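Local coordinates for thioesterase domain-containing protein (Pyrococcus horikoshii, PDB 1IXL) that is of unknown function but adopts a hot-dog fold and may hydrolyse acyl-CoA thioesters, at residues K106-E110 / E111-L115; L61-E65 / P66-L70; G44-H47 / G48-F52. All blocks are in the same frame, centred on the assembly; numbering follows the deposited sequence.

Interaction 1: residues K106-E110 / E111-L115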
ATOM      1  N   LYS A 106      -6.791   0.854  -3.863  1.00 23.15           N
ATOM      2  CA  LYS A 106      -7.275   2.164  -4.239  1.00 28.68           C
ATOM      3  C   LYS A 106      -6.823   3.064  -3.109  1.00 27.82           C
ATOM      4  O   LYS A 106      -6.959   2.708  -1.935  1.00 26.69           O
ATOM      5  CB  LYS A 106      -8.807   2.169  -4.371  1.00 26.85           C
ATOM      6  CG  LYS A 106      -9.284   1.666  -5.723  1.00 33.88           C
ATOM      7  CD  LYS A 106     -10.703   2.118  -6.019  1.00 40.67           C
ATOM      8  CE  LYS A 106     -11.690   0.989  -5.862  1.00 43.28           C
ATOM      9  NZ  LYS A 106     -11.412  -0.058  -6.881  1.00 47.43           N
ATOM     10  N   VAL A 107      -6.231   4.199  -3.458  1.00 26.12           N
ATOM     11  CA  VAL A 107      -5.787   5.121  -2.436  1.00 24.33           C
ATOM     12  C   VAL A 107      -6.754   6.297  -2.465  1.00 25.96           C
ATOM     13  O   VAL A 107      -7.008   6.857  -3.531  1.00 25.86           O
ATOM     14  CB  VAL A 107      -4.364   5.609  -2.699  1.00 24.34           C
ATOM     15  CG1 VAL A 107      -3.950   6.600  -1.605  1.00 23.36           C
ATOM     16  CG2 VAL A 107      -3.401   4.402  -2.728  1.00 21.05           C
ATOM     17  N   TYR A 108      -7.284   6.651  -1.292  1.00 26.71           N
ATOM     18  CA  TYR A 108      -8.257   7.745  -1.161  1.00 27.29           C
ATOM     19  C   TYR A 108      -7.773   8.959  -0.390  1.00 28.11           C
ATOM     20  O   TYR A 108      -6.902   8.864   0.478  1.00 25.01           O
ATOM     21  CB  TYR A 108      -9.520   7.260  -0.416  1.00 29.47           C
ATOM     22  CG  TYR A 108     -10.247   6.090  -1.050  1.00 31.98           C
ATOM     23  CD1 TYR A 108      -9.782   4.778  -0.894  1.00 31.55           C
ATOM     24  CD2 TYR A 108     -11.374   6.299  -1.840  1.00 32.26           C
ATOM     25  CE1 TYR A 108     -10.422   3.702  -1.524  1.00 32.54           C
ATOM     26  CE2 TYR A 108     -12.025   5.240  -2.468  1.00 34.01           C
ATOM     27  CZ  TYR A 108     -11.546   3.944  -2.312  1.00 32.85           C
ATOM     28  OH  TYR A 108     -12.183   2.902  -2.957  1.00 32.86           O
ATOM     29  N   ARG A 109      -8.360  10.107  -0.711  1.00 27.81           N
ATOM     30  CA  ARG A 109      -8.103  11.340   0.033  1.00 29.34           C
ATOM     31  C   ARG A 109      -9.570  11.629   0.336  1.00 32.85           C
ATOM     32  O   ARG A 109     -10.300  12.112  -0.519  1.00 30.28           O
ATOM     33  CB  ARG A 109      -7.504  12.437  -0.845  1.00 30.44           C
ATOM     34  CG  ARG A 109      -7.312  13.757  -0.092  1.00 30.72           C
ATOM     35  CD  ARG A 109      -6.637  14.754  -0.993  1.00 24.85           C
ATOM     36  NE  ARG A 109      -7.401  14.921  -2.217  1.00 26.57           N
ATOM     37  CZ  ARG A 109      -6.853  15.191  -3.395  1.00 29.89           C
ATOM     38  NH1 ARG A 109      -5.536  15.319  -3.491  1.00 28.10           N
ATOM     39  NH2 ARG A 109      -7.615  15.323  -4.472  1.00 28.95           N
ATOM     40  N   GLU A 110      -9.999  11.268   1.542  1.00 35.49           N
ATOM     41  CA  GLU A 110     -11.398  11.385   1.929  1.00 38.64           C
ATOM     42  C   GLU A 110     -12.160  10.467   0.965  1.00 37.81           C
ATOM     43  O   GLU A 110     -11.914   9.256   0.966  1.00 38.35           O
ATOM     44  CB  GLU A 110     -11.858  12.840   1.859  1.00 42.69           C
ATOM     45  CG  GLU A 110     -11.006  13.729   2.770  1.00 48.67           C
ATOM     46  CD  GLU A 110     -11.560  15.117   2.941  1.00 55.05           C
ATOM     47  OE1 GLU A 110     -11.792  15.798   1.921  1.00 60.77           O
ATOM     48  OE2 GLU A 110     -11.759  15.536   4.105  1.00 60.47           O
ATOM     49  N   GLU A 111     -13.045  10.998   0.128  1.00 36.70           N
ATOM     50  CA  GLU A 111     -13.788  10.115  -0.787  1.00 36.52           C
ATOM     51  C   GLU A 111     -13.214   9.993  -2.191  1.00 32.54           C
ATOM     52  O   GLU A 111     -13.625   9.131  -2.963  1.00 30.83           O
ATOM     53  CB  GLU A 111     -15.253  10.568  -0.904  1.00 41.55           C
ATOM     54  CG  GLU A 111     -16.070  10.423   0.365  1.00 49.33           C
ATOM     55  CD  GLU A 111     -16.048   9.010   0.902  1.00 55.19           C
ATOM     56  OE1 GLU A 111     -14.986   8.589   1.418  1.00 60.58           O
ATOM     57  OE2 GLU A 111     -17.090   8.319   0.801  1.00 59.34           O
ATOM     58  N   GLU A 112     -12.265  10.853  -2.526  1.00 31.86           N
ATOM     59  CA  GLU A 112     -11.676  10.834  -3.856  1.00 30.55           C
ATOM     60  C   GLU A 112     -10.589   9.776  -4.033  1.00 28.76           C
ATOM     61  O   GLU A 112      -9.771   9.558  -3.145  1.00 29.23           O
ATOM     62  CB  GLU A 112     -11.036  12.180  -4.171  1.00 32.61           C
ATOM     63  CG  GLU A 112     -11.817  13.402  -3.756  1.00 35.07           C
ATOM     64  CD  GLU A 112     -10.918  14.628  -3.700  1.00 37.04           C
ATOM     65  OE1 GLU A 112     -10.647  15.129  -2.580  1.00 41.05           O
ATOM     66  OE2 GLU A 112     -10.465  15.076  -4.772  1.00 37.66           O
ATOM     67  N   VAL A 113     -10.581   9.141  -5.195  1.00 27.24           N
ATOM     68  CA  VAL A 113      -9.548   8.170  -5.517  1.00 27.48           C
ATOM     69  C   VAL A 113      -8.380   8.952  -6.141  1.00 26.46           C
ATOM     70  O   VAL A 113      -8.590   9.749  -7.064  1.00 24.99           O
ATOM     71  CB  VAL A 113     -10.076   7.123  -6.518  1.00 28.14           C
ATOM     72  CG1 VAL A 113      -8.937   6.238  -7.008  1.00 31.01           C
ATOM     73  CG2 VAL A 113     -11.158   6.258  -5.830  1.00 30.45           C
ATOM     74  N   VAL A 114      -7.166   8.764  -5.616  1.00 23.21           N
ATOM     75  CA  VAL A 114      -5.992   9.441  -6.163  1.00 22.08           C
ATOM     76  C   VAL A 114      -5.093   8.428  -6.883  1.00 26.01           C
ATOM     77  O   VAL A 114      -4.240   8.803  -7.679  1.00 24.06           O
ATOM     78  CB  VAL A 114      -5.170  10.186  -5.059  1.00 23.69           C
ATOM     79  CG1 VAL A 114      -6.054  11.227  -4.372  1.00 27.19           C
ATOM     80  CG2 VAL A 114      -4.608   9.193  -4.027  1.00 24.21           C
ATOM     81  N   LEU A 115      -5.275   7.142  -6.577  1.00 23.27           N
ATOM     82  CA  LEU A 115      -4.513   6.091  -7.241  1.00 24.54           C
ATOM     83  C   LEU A 115      -5.301   4.788  -7.245  1.00 23.38           C
ATOM     84  O   LEU A 115      -5.990   4.482  -6.282  1.00 26.09           O
ATOM     85  CB  LEU A 115      -3.158   5.847  -6.539  1.00 21.20           C
ATOM     86  CG  LEU A 115      -2.311   4.699  -7.152  1.00 22.13           C
ATOM     87  CD1 LEU A 115      -0.828   5.014  -6.982  1.00 24.50           C
ATOM     88  CD2 LEU A 115      -2.651   3.332  -6.500  1.00 20.46           C
TER
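A beta hairpin with a two-residue loop joins strands 100-109 and 112-123, and its type II' turn runs from Arg109 to Glu112. Arg109 and Glu112 are a hydrogen-bonded antiparallel pair: Arg109 N reaches Glu112 O at 2.9 Å, and Glu112 N returns a more bent bond to Arg109 O. Their side chains meet on the same face. The guanidinium takes the carboxylate side-on, NH2 to OE2 at 2.9 Å (164° at the hydrogen) and NE to OE1 at 3.3 Å. Both oxygens lie close to the guanidinium plane, but the nitrogens approach from above the carboxylate plane, the two planes being 50° apart. Val114 CG1 lies over one guanidinium face, while NH1 is engaged by Asp85 and the carbonyl of Pro80. Between Tyr108 and Val107 the register slips by one residue, Val114 being the extra one: Val107 O accepts from Val114 N at 2.8 Å, and Val107 N donates to Leu115 O. Val107 CG1, anti to the backbone N (chi1 179°), touches Val114 CG2 at 3.6 Å. On the other face Val113 CG2 meets Tyr108 CE2, also at 3.6 Å, obliquely to the ring. With Val114 and Leu115 both set against Val107, this is a classic beta bulge behind a tight hairpin turn.

Interaction 2: residues L61-E65 / P66-L70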
ATOM      1  N   LEU A  61       0.114  -6.018   3.181  1.00 23.74           N
ATOM      2  CA  LEU A  61      -0.655  -6.367   4.388  1.00 23.52           C
ATOM      3  C   LEU A  61      -1.967  -7.056   4.083  1.00 24.05           C
ATOM      4  O   LEU A  61      -2.524  -7.730   4.950  1.00 24.64           O
ATOM      5  CB  LEU A  61      -0.889  -5.142   5.293  1.00 23.45           C
ATOM      6  CG  LEU A  61       0.424  -4.541   5.817  1.00 23.39           C
ATOM      7  CD1 LEU A  61       0.159  -3.438   6.846  1.00 23.34           C
ATOM      8  CD2 LEU A  61       1.264  -5.629   6.436  1.00 21.50           C
ATOM      9  N   ALA A  62      -2.478  -6.897   2.867  1.00 23.10           N
ATOM     10  CA  ALA A  62      -3.701  -7.592   2.513  1.00 23.85           C
ATOM     11  C   ALA A  62      -3.349  -9.089   2.419  1.00 26.80           C
ATOM     12  O   ALA A  62      -4.206  -9.947   2.638  1.00 22.65           O
ATOM     13  CB  ALA A  62      -4.260  -7.077   1.195  1.00 26.07           C
ATOM     14  N   VAL A  63      -2.094  -9.407   2.101  1.00 23.03           N
ATOM     15  CA  VAL A  63      -1.682 -10.821   2.030  1.00 24.71           C
ATOM     16  C   VAL A  63      -1.190 -11.211   3.415  1.00 25.09           C
ATOM     17  O   VAL A  63      -1.517 -12.278   3.923  1.00 26.07           O
ATOM     18  CB  VAL A  63      -0.574 -11.036   0.989  1.00 25.46           C
ATOM     19  CG1 VAL A  63      -0.119 -12.511   0.998  1.00 30.03           C
ATOM     20  CG2 VAL A  63      -1.104 -10.637  -0.403  1.00 22.32           C
ATOM     21  N   ASN A  64      -0.378 -10.341   4.004  1.00 25.72           N
ATOM     22  CA  ASN A  64       0.121 -10.508   5.362  1.00 28.82           C
ATOM     23  C   ASN A  64       0.753 -11.858   5.668  1.00 31.56           C
ATOM     24  O   ASN A  64       0.418 -12.509   6.656  1.00 32.22           O
ATOM     25  CB  ASN A  64      -1.021 -10.229   6.350  1.00 27.54           C
ATOM     26  CG  ASN A  64      -0.530 -10.040   7.777  1.00 26.05           C
ATOM     27  OD1 ASN A  64       0.553  -9.502   8.005  1.00 26.50           O
ATOM     28  ND2 ASN A  64      -1.337 -10.474   8.753  1.00 26.73           N
ATOM     29  N   GLU A  65       1.687 -12.254   4.817  1.00 31.68           N
ATOM     30  CA  GLU A  65       2.415 -13.500   4.971  1.00 32.44           C
ATOM     31  C   GLU A  65       3.852 -13.014   5.122  1.00 28.42           C
ATOM     32  O   GLU A  65       4.279 -12.140   4.381  1.00 28.73           O
ATOM     33  CB  GLU A  65       2.247 -14.332   3.704  1.00 38.72           C
ATOM     34  CG  GLU A  65       2.209 -15.792   3.954  1.00 47.63           C
ATOM     35  CD  GLU A  65       0.807 -16.303   4.183  1.00 52.34           C
ATOM     36  OE1 GLU A  65       0.095 -16.538   3.178  1.00 50.58           O
ATOM     37  OE2 GLU A  65       0.420 -16.462   5.364  1.00 53.57           O
ATOM     38  N   PRO A  66       4.619 -13.564   6.079  1.00 28.02           N
ATOM     39  CA  PRO A  66       6.010 -13.137   6.297  1.00 26.76           C
ATOM     40  C   PRO A  66       6.890 -12.879   5.067  1.00 28.25           C
ATOM     41  O   PRO A  66       7.517 -11.812   4.943  1.00 29.39           O
ATOM     42  CB  PRO A  66       6.578 -14.251   7.170  1.00 30.53           C
ATOM     43  CG  PRO A  66       5.368 -14.657   8.008  1.00 27.72           C
ATOM     44  CD  PRO A  66       4.250 -14.670   6.989  1.00 27.66           C
ATOM     45  N   THR A  67       6.927 -13.855   4.166  1.00 25.20           N
ATOM     46  CA  THR A  67       7.735 -13.781   2.959  1.00 26.98           C
ATOM     47  C   THR A  67       7.096 -13.089   1.741  1.00 28.03           C
ATOM     48  O   THR A  67       7.650 -13.168   0.635  1.00 29.83           O
ATOM     49  CB  THR A  67       8.136 -15.199   2.512  1.00 26.73           C
ATOM     50  OG1 THR A  67       6.950 -15.957   2.228  1.00 27.95           O
ATOM     51  CG2 THR A  67       8.929 -15.898   3.610  1.00 25.93           C
ATOM     52  N   VAL A  68       5.961 -12.414   1.910  1.00 24.29           N
ATOM     53  CA  VAL A  68       5.321 -11.796   0.738  1.00 25.24           C
ATOM     54  C   VAL A  68       6.205 -10.711   0.096  1.00 25.17           C
ATOM     55  O   VAL A  68       6.935 -10.001   0.787  1.00 25.49           O
ATOM     56  CB  VAL A  68       3.924 -11.205   1.103  1.00 23.99           C
ATOM     57  CG1 VAL A  68       4.090 -10.034   2.069  1.00 22.08           C
ATOM     58  CG2 VAL A  68       3.177 -10.775  -0.184  1.00 23.15           C
ATOM     59  N   VAL A  69       6.175 -10.624  -1.231  1.00 26.69           N
ATOM     60  CA  VAL A  69       6.954  -9.613  -1.946  1.00 25.47           C
ATOM     61  C   VAL A  69       6.155  -9.104  -3.143  1.00 24.52           C
ATOM     62  O   VAL A  69       5.246  -9.771  -3.625  1.00 24.10           O
ATOM     63  CB  VAL A  69       8.331 -10.170  -2.432  1.00 26.87           C
ATOM     64  CG1 VAL A  69       8.141 -11.223  -3.511  1.00 25.44           C
ATOM     65  CG2 VAL A  69       9.173  -9.043  -2.961  1.00 34.00           C
ATOM     66  N   LEU A  70       6.467  -7.913  -3.632  1.00 25.97           N
ATOM     67  CA  LEU A  70       5.712  -7.421  -4.787  1.00 24.99           C
ATOM     68  C   LEU A  70       6.481  -7.764  -6.067  1.00 23.17           C
ATOM     69  O   LEU A  70       7.662  -7.418  -6.211  1.00 22.74           O
ATOM     70  CB  LEU A  70       5.490  -5.909  -4.680  1.00 23.37           C
ATOM     71  CG  LEU A  70       4.729  -5.282  -5.852  1.00 22.69           C
ATOM     72  CD1 LEU A  70       3.340  -5.941  -5.996  1.00 17.79           C
ATOM     73  CD2 LEU A  70       4.601  -3.736  -5.603  1.00 20.45           C
TER
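The side chain of Val68 is turned (chi1 66°) to put CG1 between its backbone N and carbonyl carbon and CG2 anti to that N; this rotation sets CG1 3.1 Å from Glu65 O and turns CG2 to Val63. On the helical side Val63 CG1 is anti to its own N (chi1 177°), and the two valines cross obliquely with Val63 CG1 and Val68 CG2 3.9 Å apart. Between them the chain reverses. Asn64 leaves the helix with positive phi, and a type I turn follows from Glu65 to Val68, closed by the bond from Val68 N to Glu65 O at 3.0 Å. That bond is straight at the hydrogen (165°), although the donor stands above the carbonyl plane. Pro66 occupies the second turn position, where its ring suits the required phi; Glu65 CG lies 3.8 Å from Pro66 CD. The linker has further attachments: Asn64 OD1 and ND2 bond to the backbone of Arg7 and Glu5, and Thr67 OG1 to the carbonyl of Leu124. Val63 also packs on Val123 of strand 112-123. The arrangement is a helix-to-strand connection through a type I beta turn, here leading from the hot-dog helix 48-63 into strand 68-77, outermost in the sheet of this chain.

Interaction 3: residues G44-H47 / G48-F52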
ATOM      1  N   GLY A  44       3.873  22.358  -4.041  1.00 29.44           N
ATOM      2  CA  GLY A  44       3.523  21.347  -3.060  1.00 30.13           C
ATOM      3  C   GLY A  44       3.078  20.008  -3.620  1.00 28.76           C
ATOM      4  O   GLY A  44       2.471  19.217  -2.908  1.00 29.10           O
ATOM      5  N   LEU A  45       3.370  19.753  -4.889  1.00 25.99           N
ATOM      6  CA  LEU A  45       2.978  18.496  -5.498  1.00 23.00           C
ATOM      7  C   LEU A  45       3.783  17.343  -4.882  1.00 23.03           C
ATOM      8  O   LEU A  45       5.009  17.381  -4.842  1.00 21.88           O
ATOM      9  CB  LEU A  45       3.189  18.557  -7.017  1.00 22.80           C
ATOM     10  CG  LEU A  45       2.909  17.301  -7.845  1.00 22.56           C
ATOM     11  CD1 LEU A  45       1.427  16.921  -7.737  1.00 22.11           C
ATOM     12  CD2 LEU A  45       3.287  17.569  -9.305  1.00 22.01           C
ATOM     13  N   VAL A  46       3.070  16.342  -4.371  1.00 22.92           N
ATOM     14  CA  VAL A  46       3.697  15.173  -3.769  1.00 21.32           C
ATOM     15  C   VAL A  46       4.115  14.162  -4.837  1.00 21.75           C
ATOM     16  O   VAL A  46       3.361  13.842  -5.750  1.00 23.36           O
ATOM     17  CB  VAL A  46       2.742  14.486  -2.764  1.00 22.30           C
ATOM     18  CG1 VAL A  46       3.363  13.152  -2.275  1.00 24.88           C
ATOM     19  CG2 VAL A  46       2.502  15.420  -1.573  1.00 24.40           C
ATOM     20  N   HIS A  47       5.331  13.660  -4.723  1.00 23.02           N
ATOM     21  CA  HIS A  47       5.816  12.693  -5.696  1.00 23.05           C
ATOM     22  C   HIS A  47       4.987  11.411  -5.647  1.00 19.77           C
ATOM     23  O   HIS A  47       4.714  10.881  -4.573  1.00 21.34           O
ATOM     24  CB  HIS A  47       7.294  12.387  -5.421  1.00 20.56           C
ATOM     25  CG  HIS A  47       7.950  11.593  -6.502  1.00 18.10           C
ATOM     26  ND1 HIS A  47       7.845  11.920  -7.834  1.00 22.97           N
ATOM     27  CD2 HIS A  47       8.737  10.491  -6.443  1.00 20.21           C
ATOM     28  CE1 HIS A  47       8.541  11.053  -8.552  1.00 21.90           C
ATOM     29  NE2 HIS A  47       9.090  10.175  -7.728  1.00 21.03           N
ATOM     30  N   GLY A  48       4.604  10.909  -6.822  1.00 24.63           N
ATOM     31  CA  GLY A  48       3.802   9.698  -6.913  1.00 23.50           C
ATOM     32  C   GLY A  48       4.475   8.469  -6.323  1.00 24.47           C
ATOM     33  O   GLY A  48       3.816   7.461  -6.025  1.00 22.09           O
ATOM     34  N   GLY A  49       5.791   8.540  -6.144  1.00 24.71           N
ATOM     35  CA  GLY A  49       6.486   7.404  -5.562  1.00 21.38           C
ATOM     36  C   GLY A  49       6.011   7.141  -4.144  1.00 20.04           C
ATOM     37  O   GLY A  49       5.978   5.994  -3.682  1.00 21.40           O
ATOM     38  N   PHE A  50       5.645   8.195  -3.422  1.00 21.58           N
ATOM     39  CA  PHE A  50       5.179   7.989  -2.053  1.00 21.26           C
ATOM     40  C   PHE A  50       3.779   7.378  -2.015  1.00 21.66           C
ATOM     41  O   PHE A  50       3.498   6.488  -1.212  1.00 21.51           O
ATOM     42  CB  PHE A  50       5.255   9.315  -1.285  1.00 22.09           C
ATOM     43  CG  PHE A  50       6.668   9.811  -1.116  1.00 23.92           C
ATOM     44  CD1 PHE A  50       7.525   9.194  -0.209  1.00 24.93           C
ATOM     45  CD2 PHE A  50       7.166  10.825  -1.927  1.00 23.16           C
ATOM     46  CE1 PHE A  50       8.854   9.572  -0.113  1.00 23.44           C
ATOM     47  CE2 PHE A  50       8.496  11.213  -1.842  1.00 22.55           C
ATOM     48  CZ  PHE A  50       9.348  10.591  -0.935  1.00 20.40           C
ATOM     49  N   THR A  51       2.924   7.853  -2.908  1.00 19.98           N
ATOM     50  CA  THR A  51       1.569   7.346  -3.020  1.00 20.38           C
ATOM     51  C   THR A  51       1.618   5.871  -3.406  1.00 21.43           C
ATOM     52  O   THR A  51       0.852   5.036  -2.878  1.00 22.45           O
ATOM     53  CB  THR A  51       0.811   8.115  -4.090  1.00 21.38           C
ATOM     54  OG1 THR A  51       0.905   9.510  -3.804  1.00 25.17           O
ATOM     55  CG2 THR A  51      -0.660   7.696  -4.098  1.00 22.72           C
ATOM     56  N   PHE A  52       2.519   5.546  -4.330  1.00 19.73           N
ATOM     57  CA  PHE A  52       2.695   4.149  -4.754  1.00 19.28           C
ATOM     58  C   PHE A  52       3.223   3.313  -3.585  1.00 20.70           C
ATOM     59  O   PHE A  52       2.772   2.190  -3.369  1.00 21.43           O
ATOM     60  CB  PHE A  52       3.692   4.052  -5.920  1.00 20.08           C
ATOM     61  CG  PHE A  52       4.017   2.622  -6.336  1.00 20.41           C
ATOM     62  CD1 PHE A  52       3.330   2.011  -7.379  1.00 22.01           C
ATOM     63  CD2 PHE A  52       4.999   1.899  -5.673  1.00 19.81           C
ATOM     64  CE1 PHE A  52       3.624   0.681  -7.757  1.00 21.48           C
ATOM     65  CE2 PHE A  52       5.308   0.565  -6.033  1.00 19.09           C
ATOM     66  CZ  PHE A  52       4.614  -0.043  -7.081  1.00 19.27           C
TER
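The imidazole of His47 has Gly49 N over one face, 3.5 Å above the plane and displaced from the ring centre to the CD2 side, with His47 CD2 the ring atom nearest to it. The phenyl ring of Phe50 meets His47 differently: His47 O lies at its edge near the ring plane, 3.6 Å from Phe50 CD2, whereas Val46 CG1 approaches the ring obliquely. His47 CG stands anti to the backbone N (chi1 -170°), which places the imidazole beside the first peptides of the helix. Here Gly49 matters sterically, because a CB at that position would lie only 3.1 Å from His47 CD2.

The backbone ties the same residues together. Phe50 N donates to His47 O at 3.1 Å, with 151° at the hydrogen, and approaches from above the carbonyl plane. The next carbonyl, Gly48 O, accepts from Phe52 N at 2.9 Å, already the i to i+4 spacing of alpha-helix, whereas His47 O to Phe50 N spans three residues. Apolar contact is lighter: Phe50 CD2 lies 3.8 Å from His47 CB, and Val46 CG1 is 4.4 Å from Phe50 CB. Met38 touches both Val46 and Phe50, while Val46 also packs on Val81, joining this entry to neighbouring loops. With an alanine in place of Phe50 the backbone bond could remain, but the ring's contact with His47 CB and Met38 would probably be lost, opening a gap between them.

The chemistry implied is that of a helix entry joined by a backbone hydrogen bond, His47 O to Phe50 N, and light apolar contact, with Gly49 accommodating the imidazole close by.

In the fold
Along the chain the order is interaction 3, interaction 2, interaction 1. Interactions 3 and 2 mark the two ends of helix 48-63, with centres about 23 Å apart on opposite sides of the chain's centre, and Leu70 CD2 still packs against Phe52 CZ at 4.0 Å. Interaction 1 lies about 13 Å from interaction 3, centre to centre, and touches it where Leu115 CD1 meets Thr51 CG2 at 3.9 Å. Interactions 1 and 2 do not touch, their nearest atoms being about 10 Å apart, but they reach neighbouring strands, 112-123 and 68-77, of one antiparallel sheet. Together they show the hot-dog plan: a sheet packed against its central helix, with hairpin and linker at separate ends.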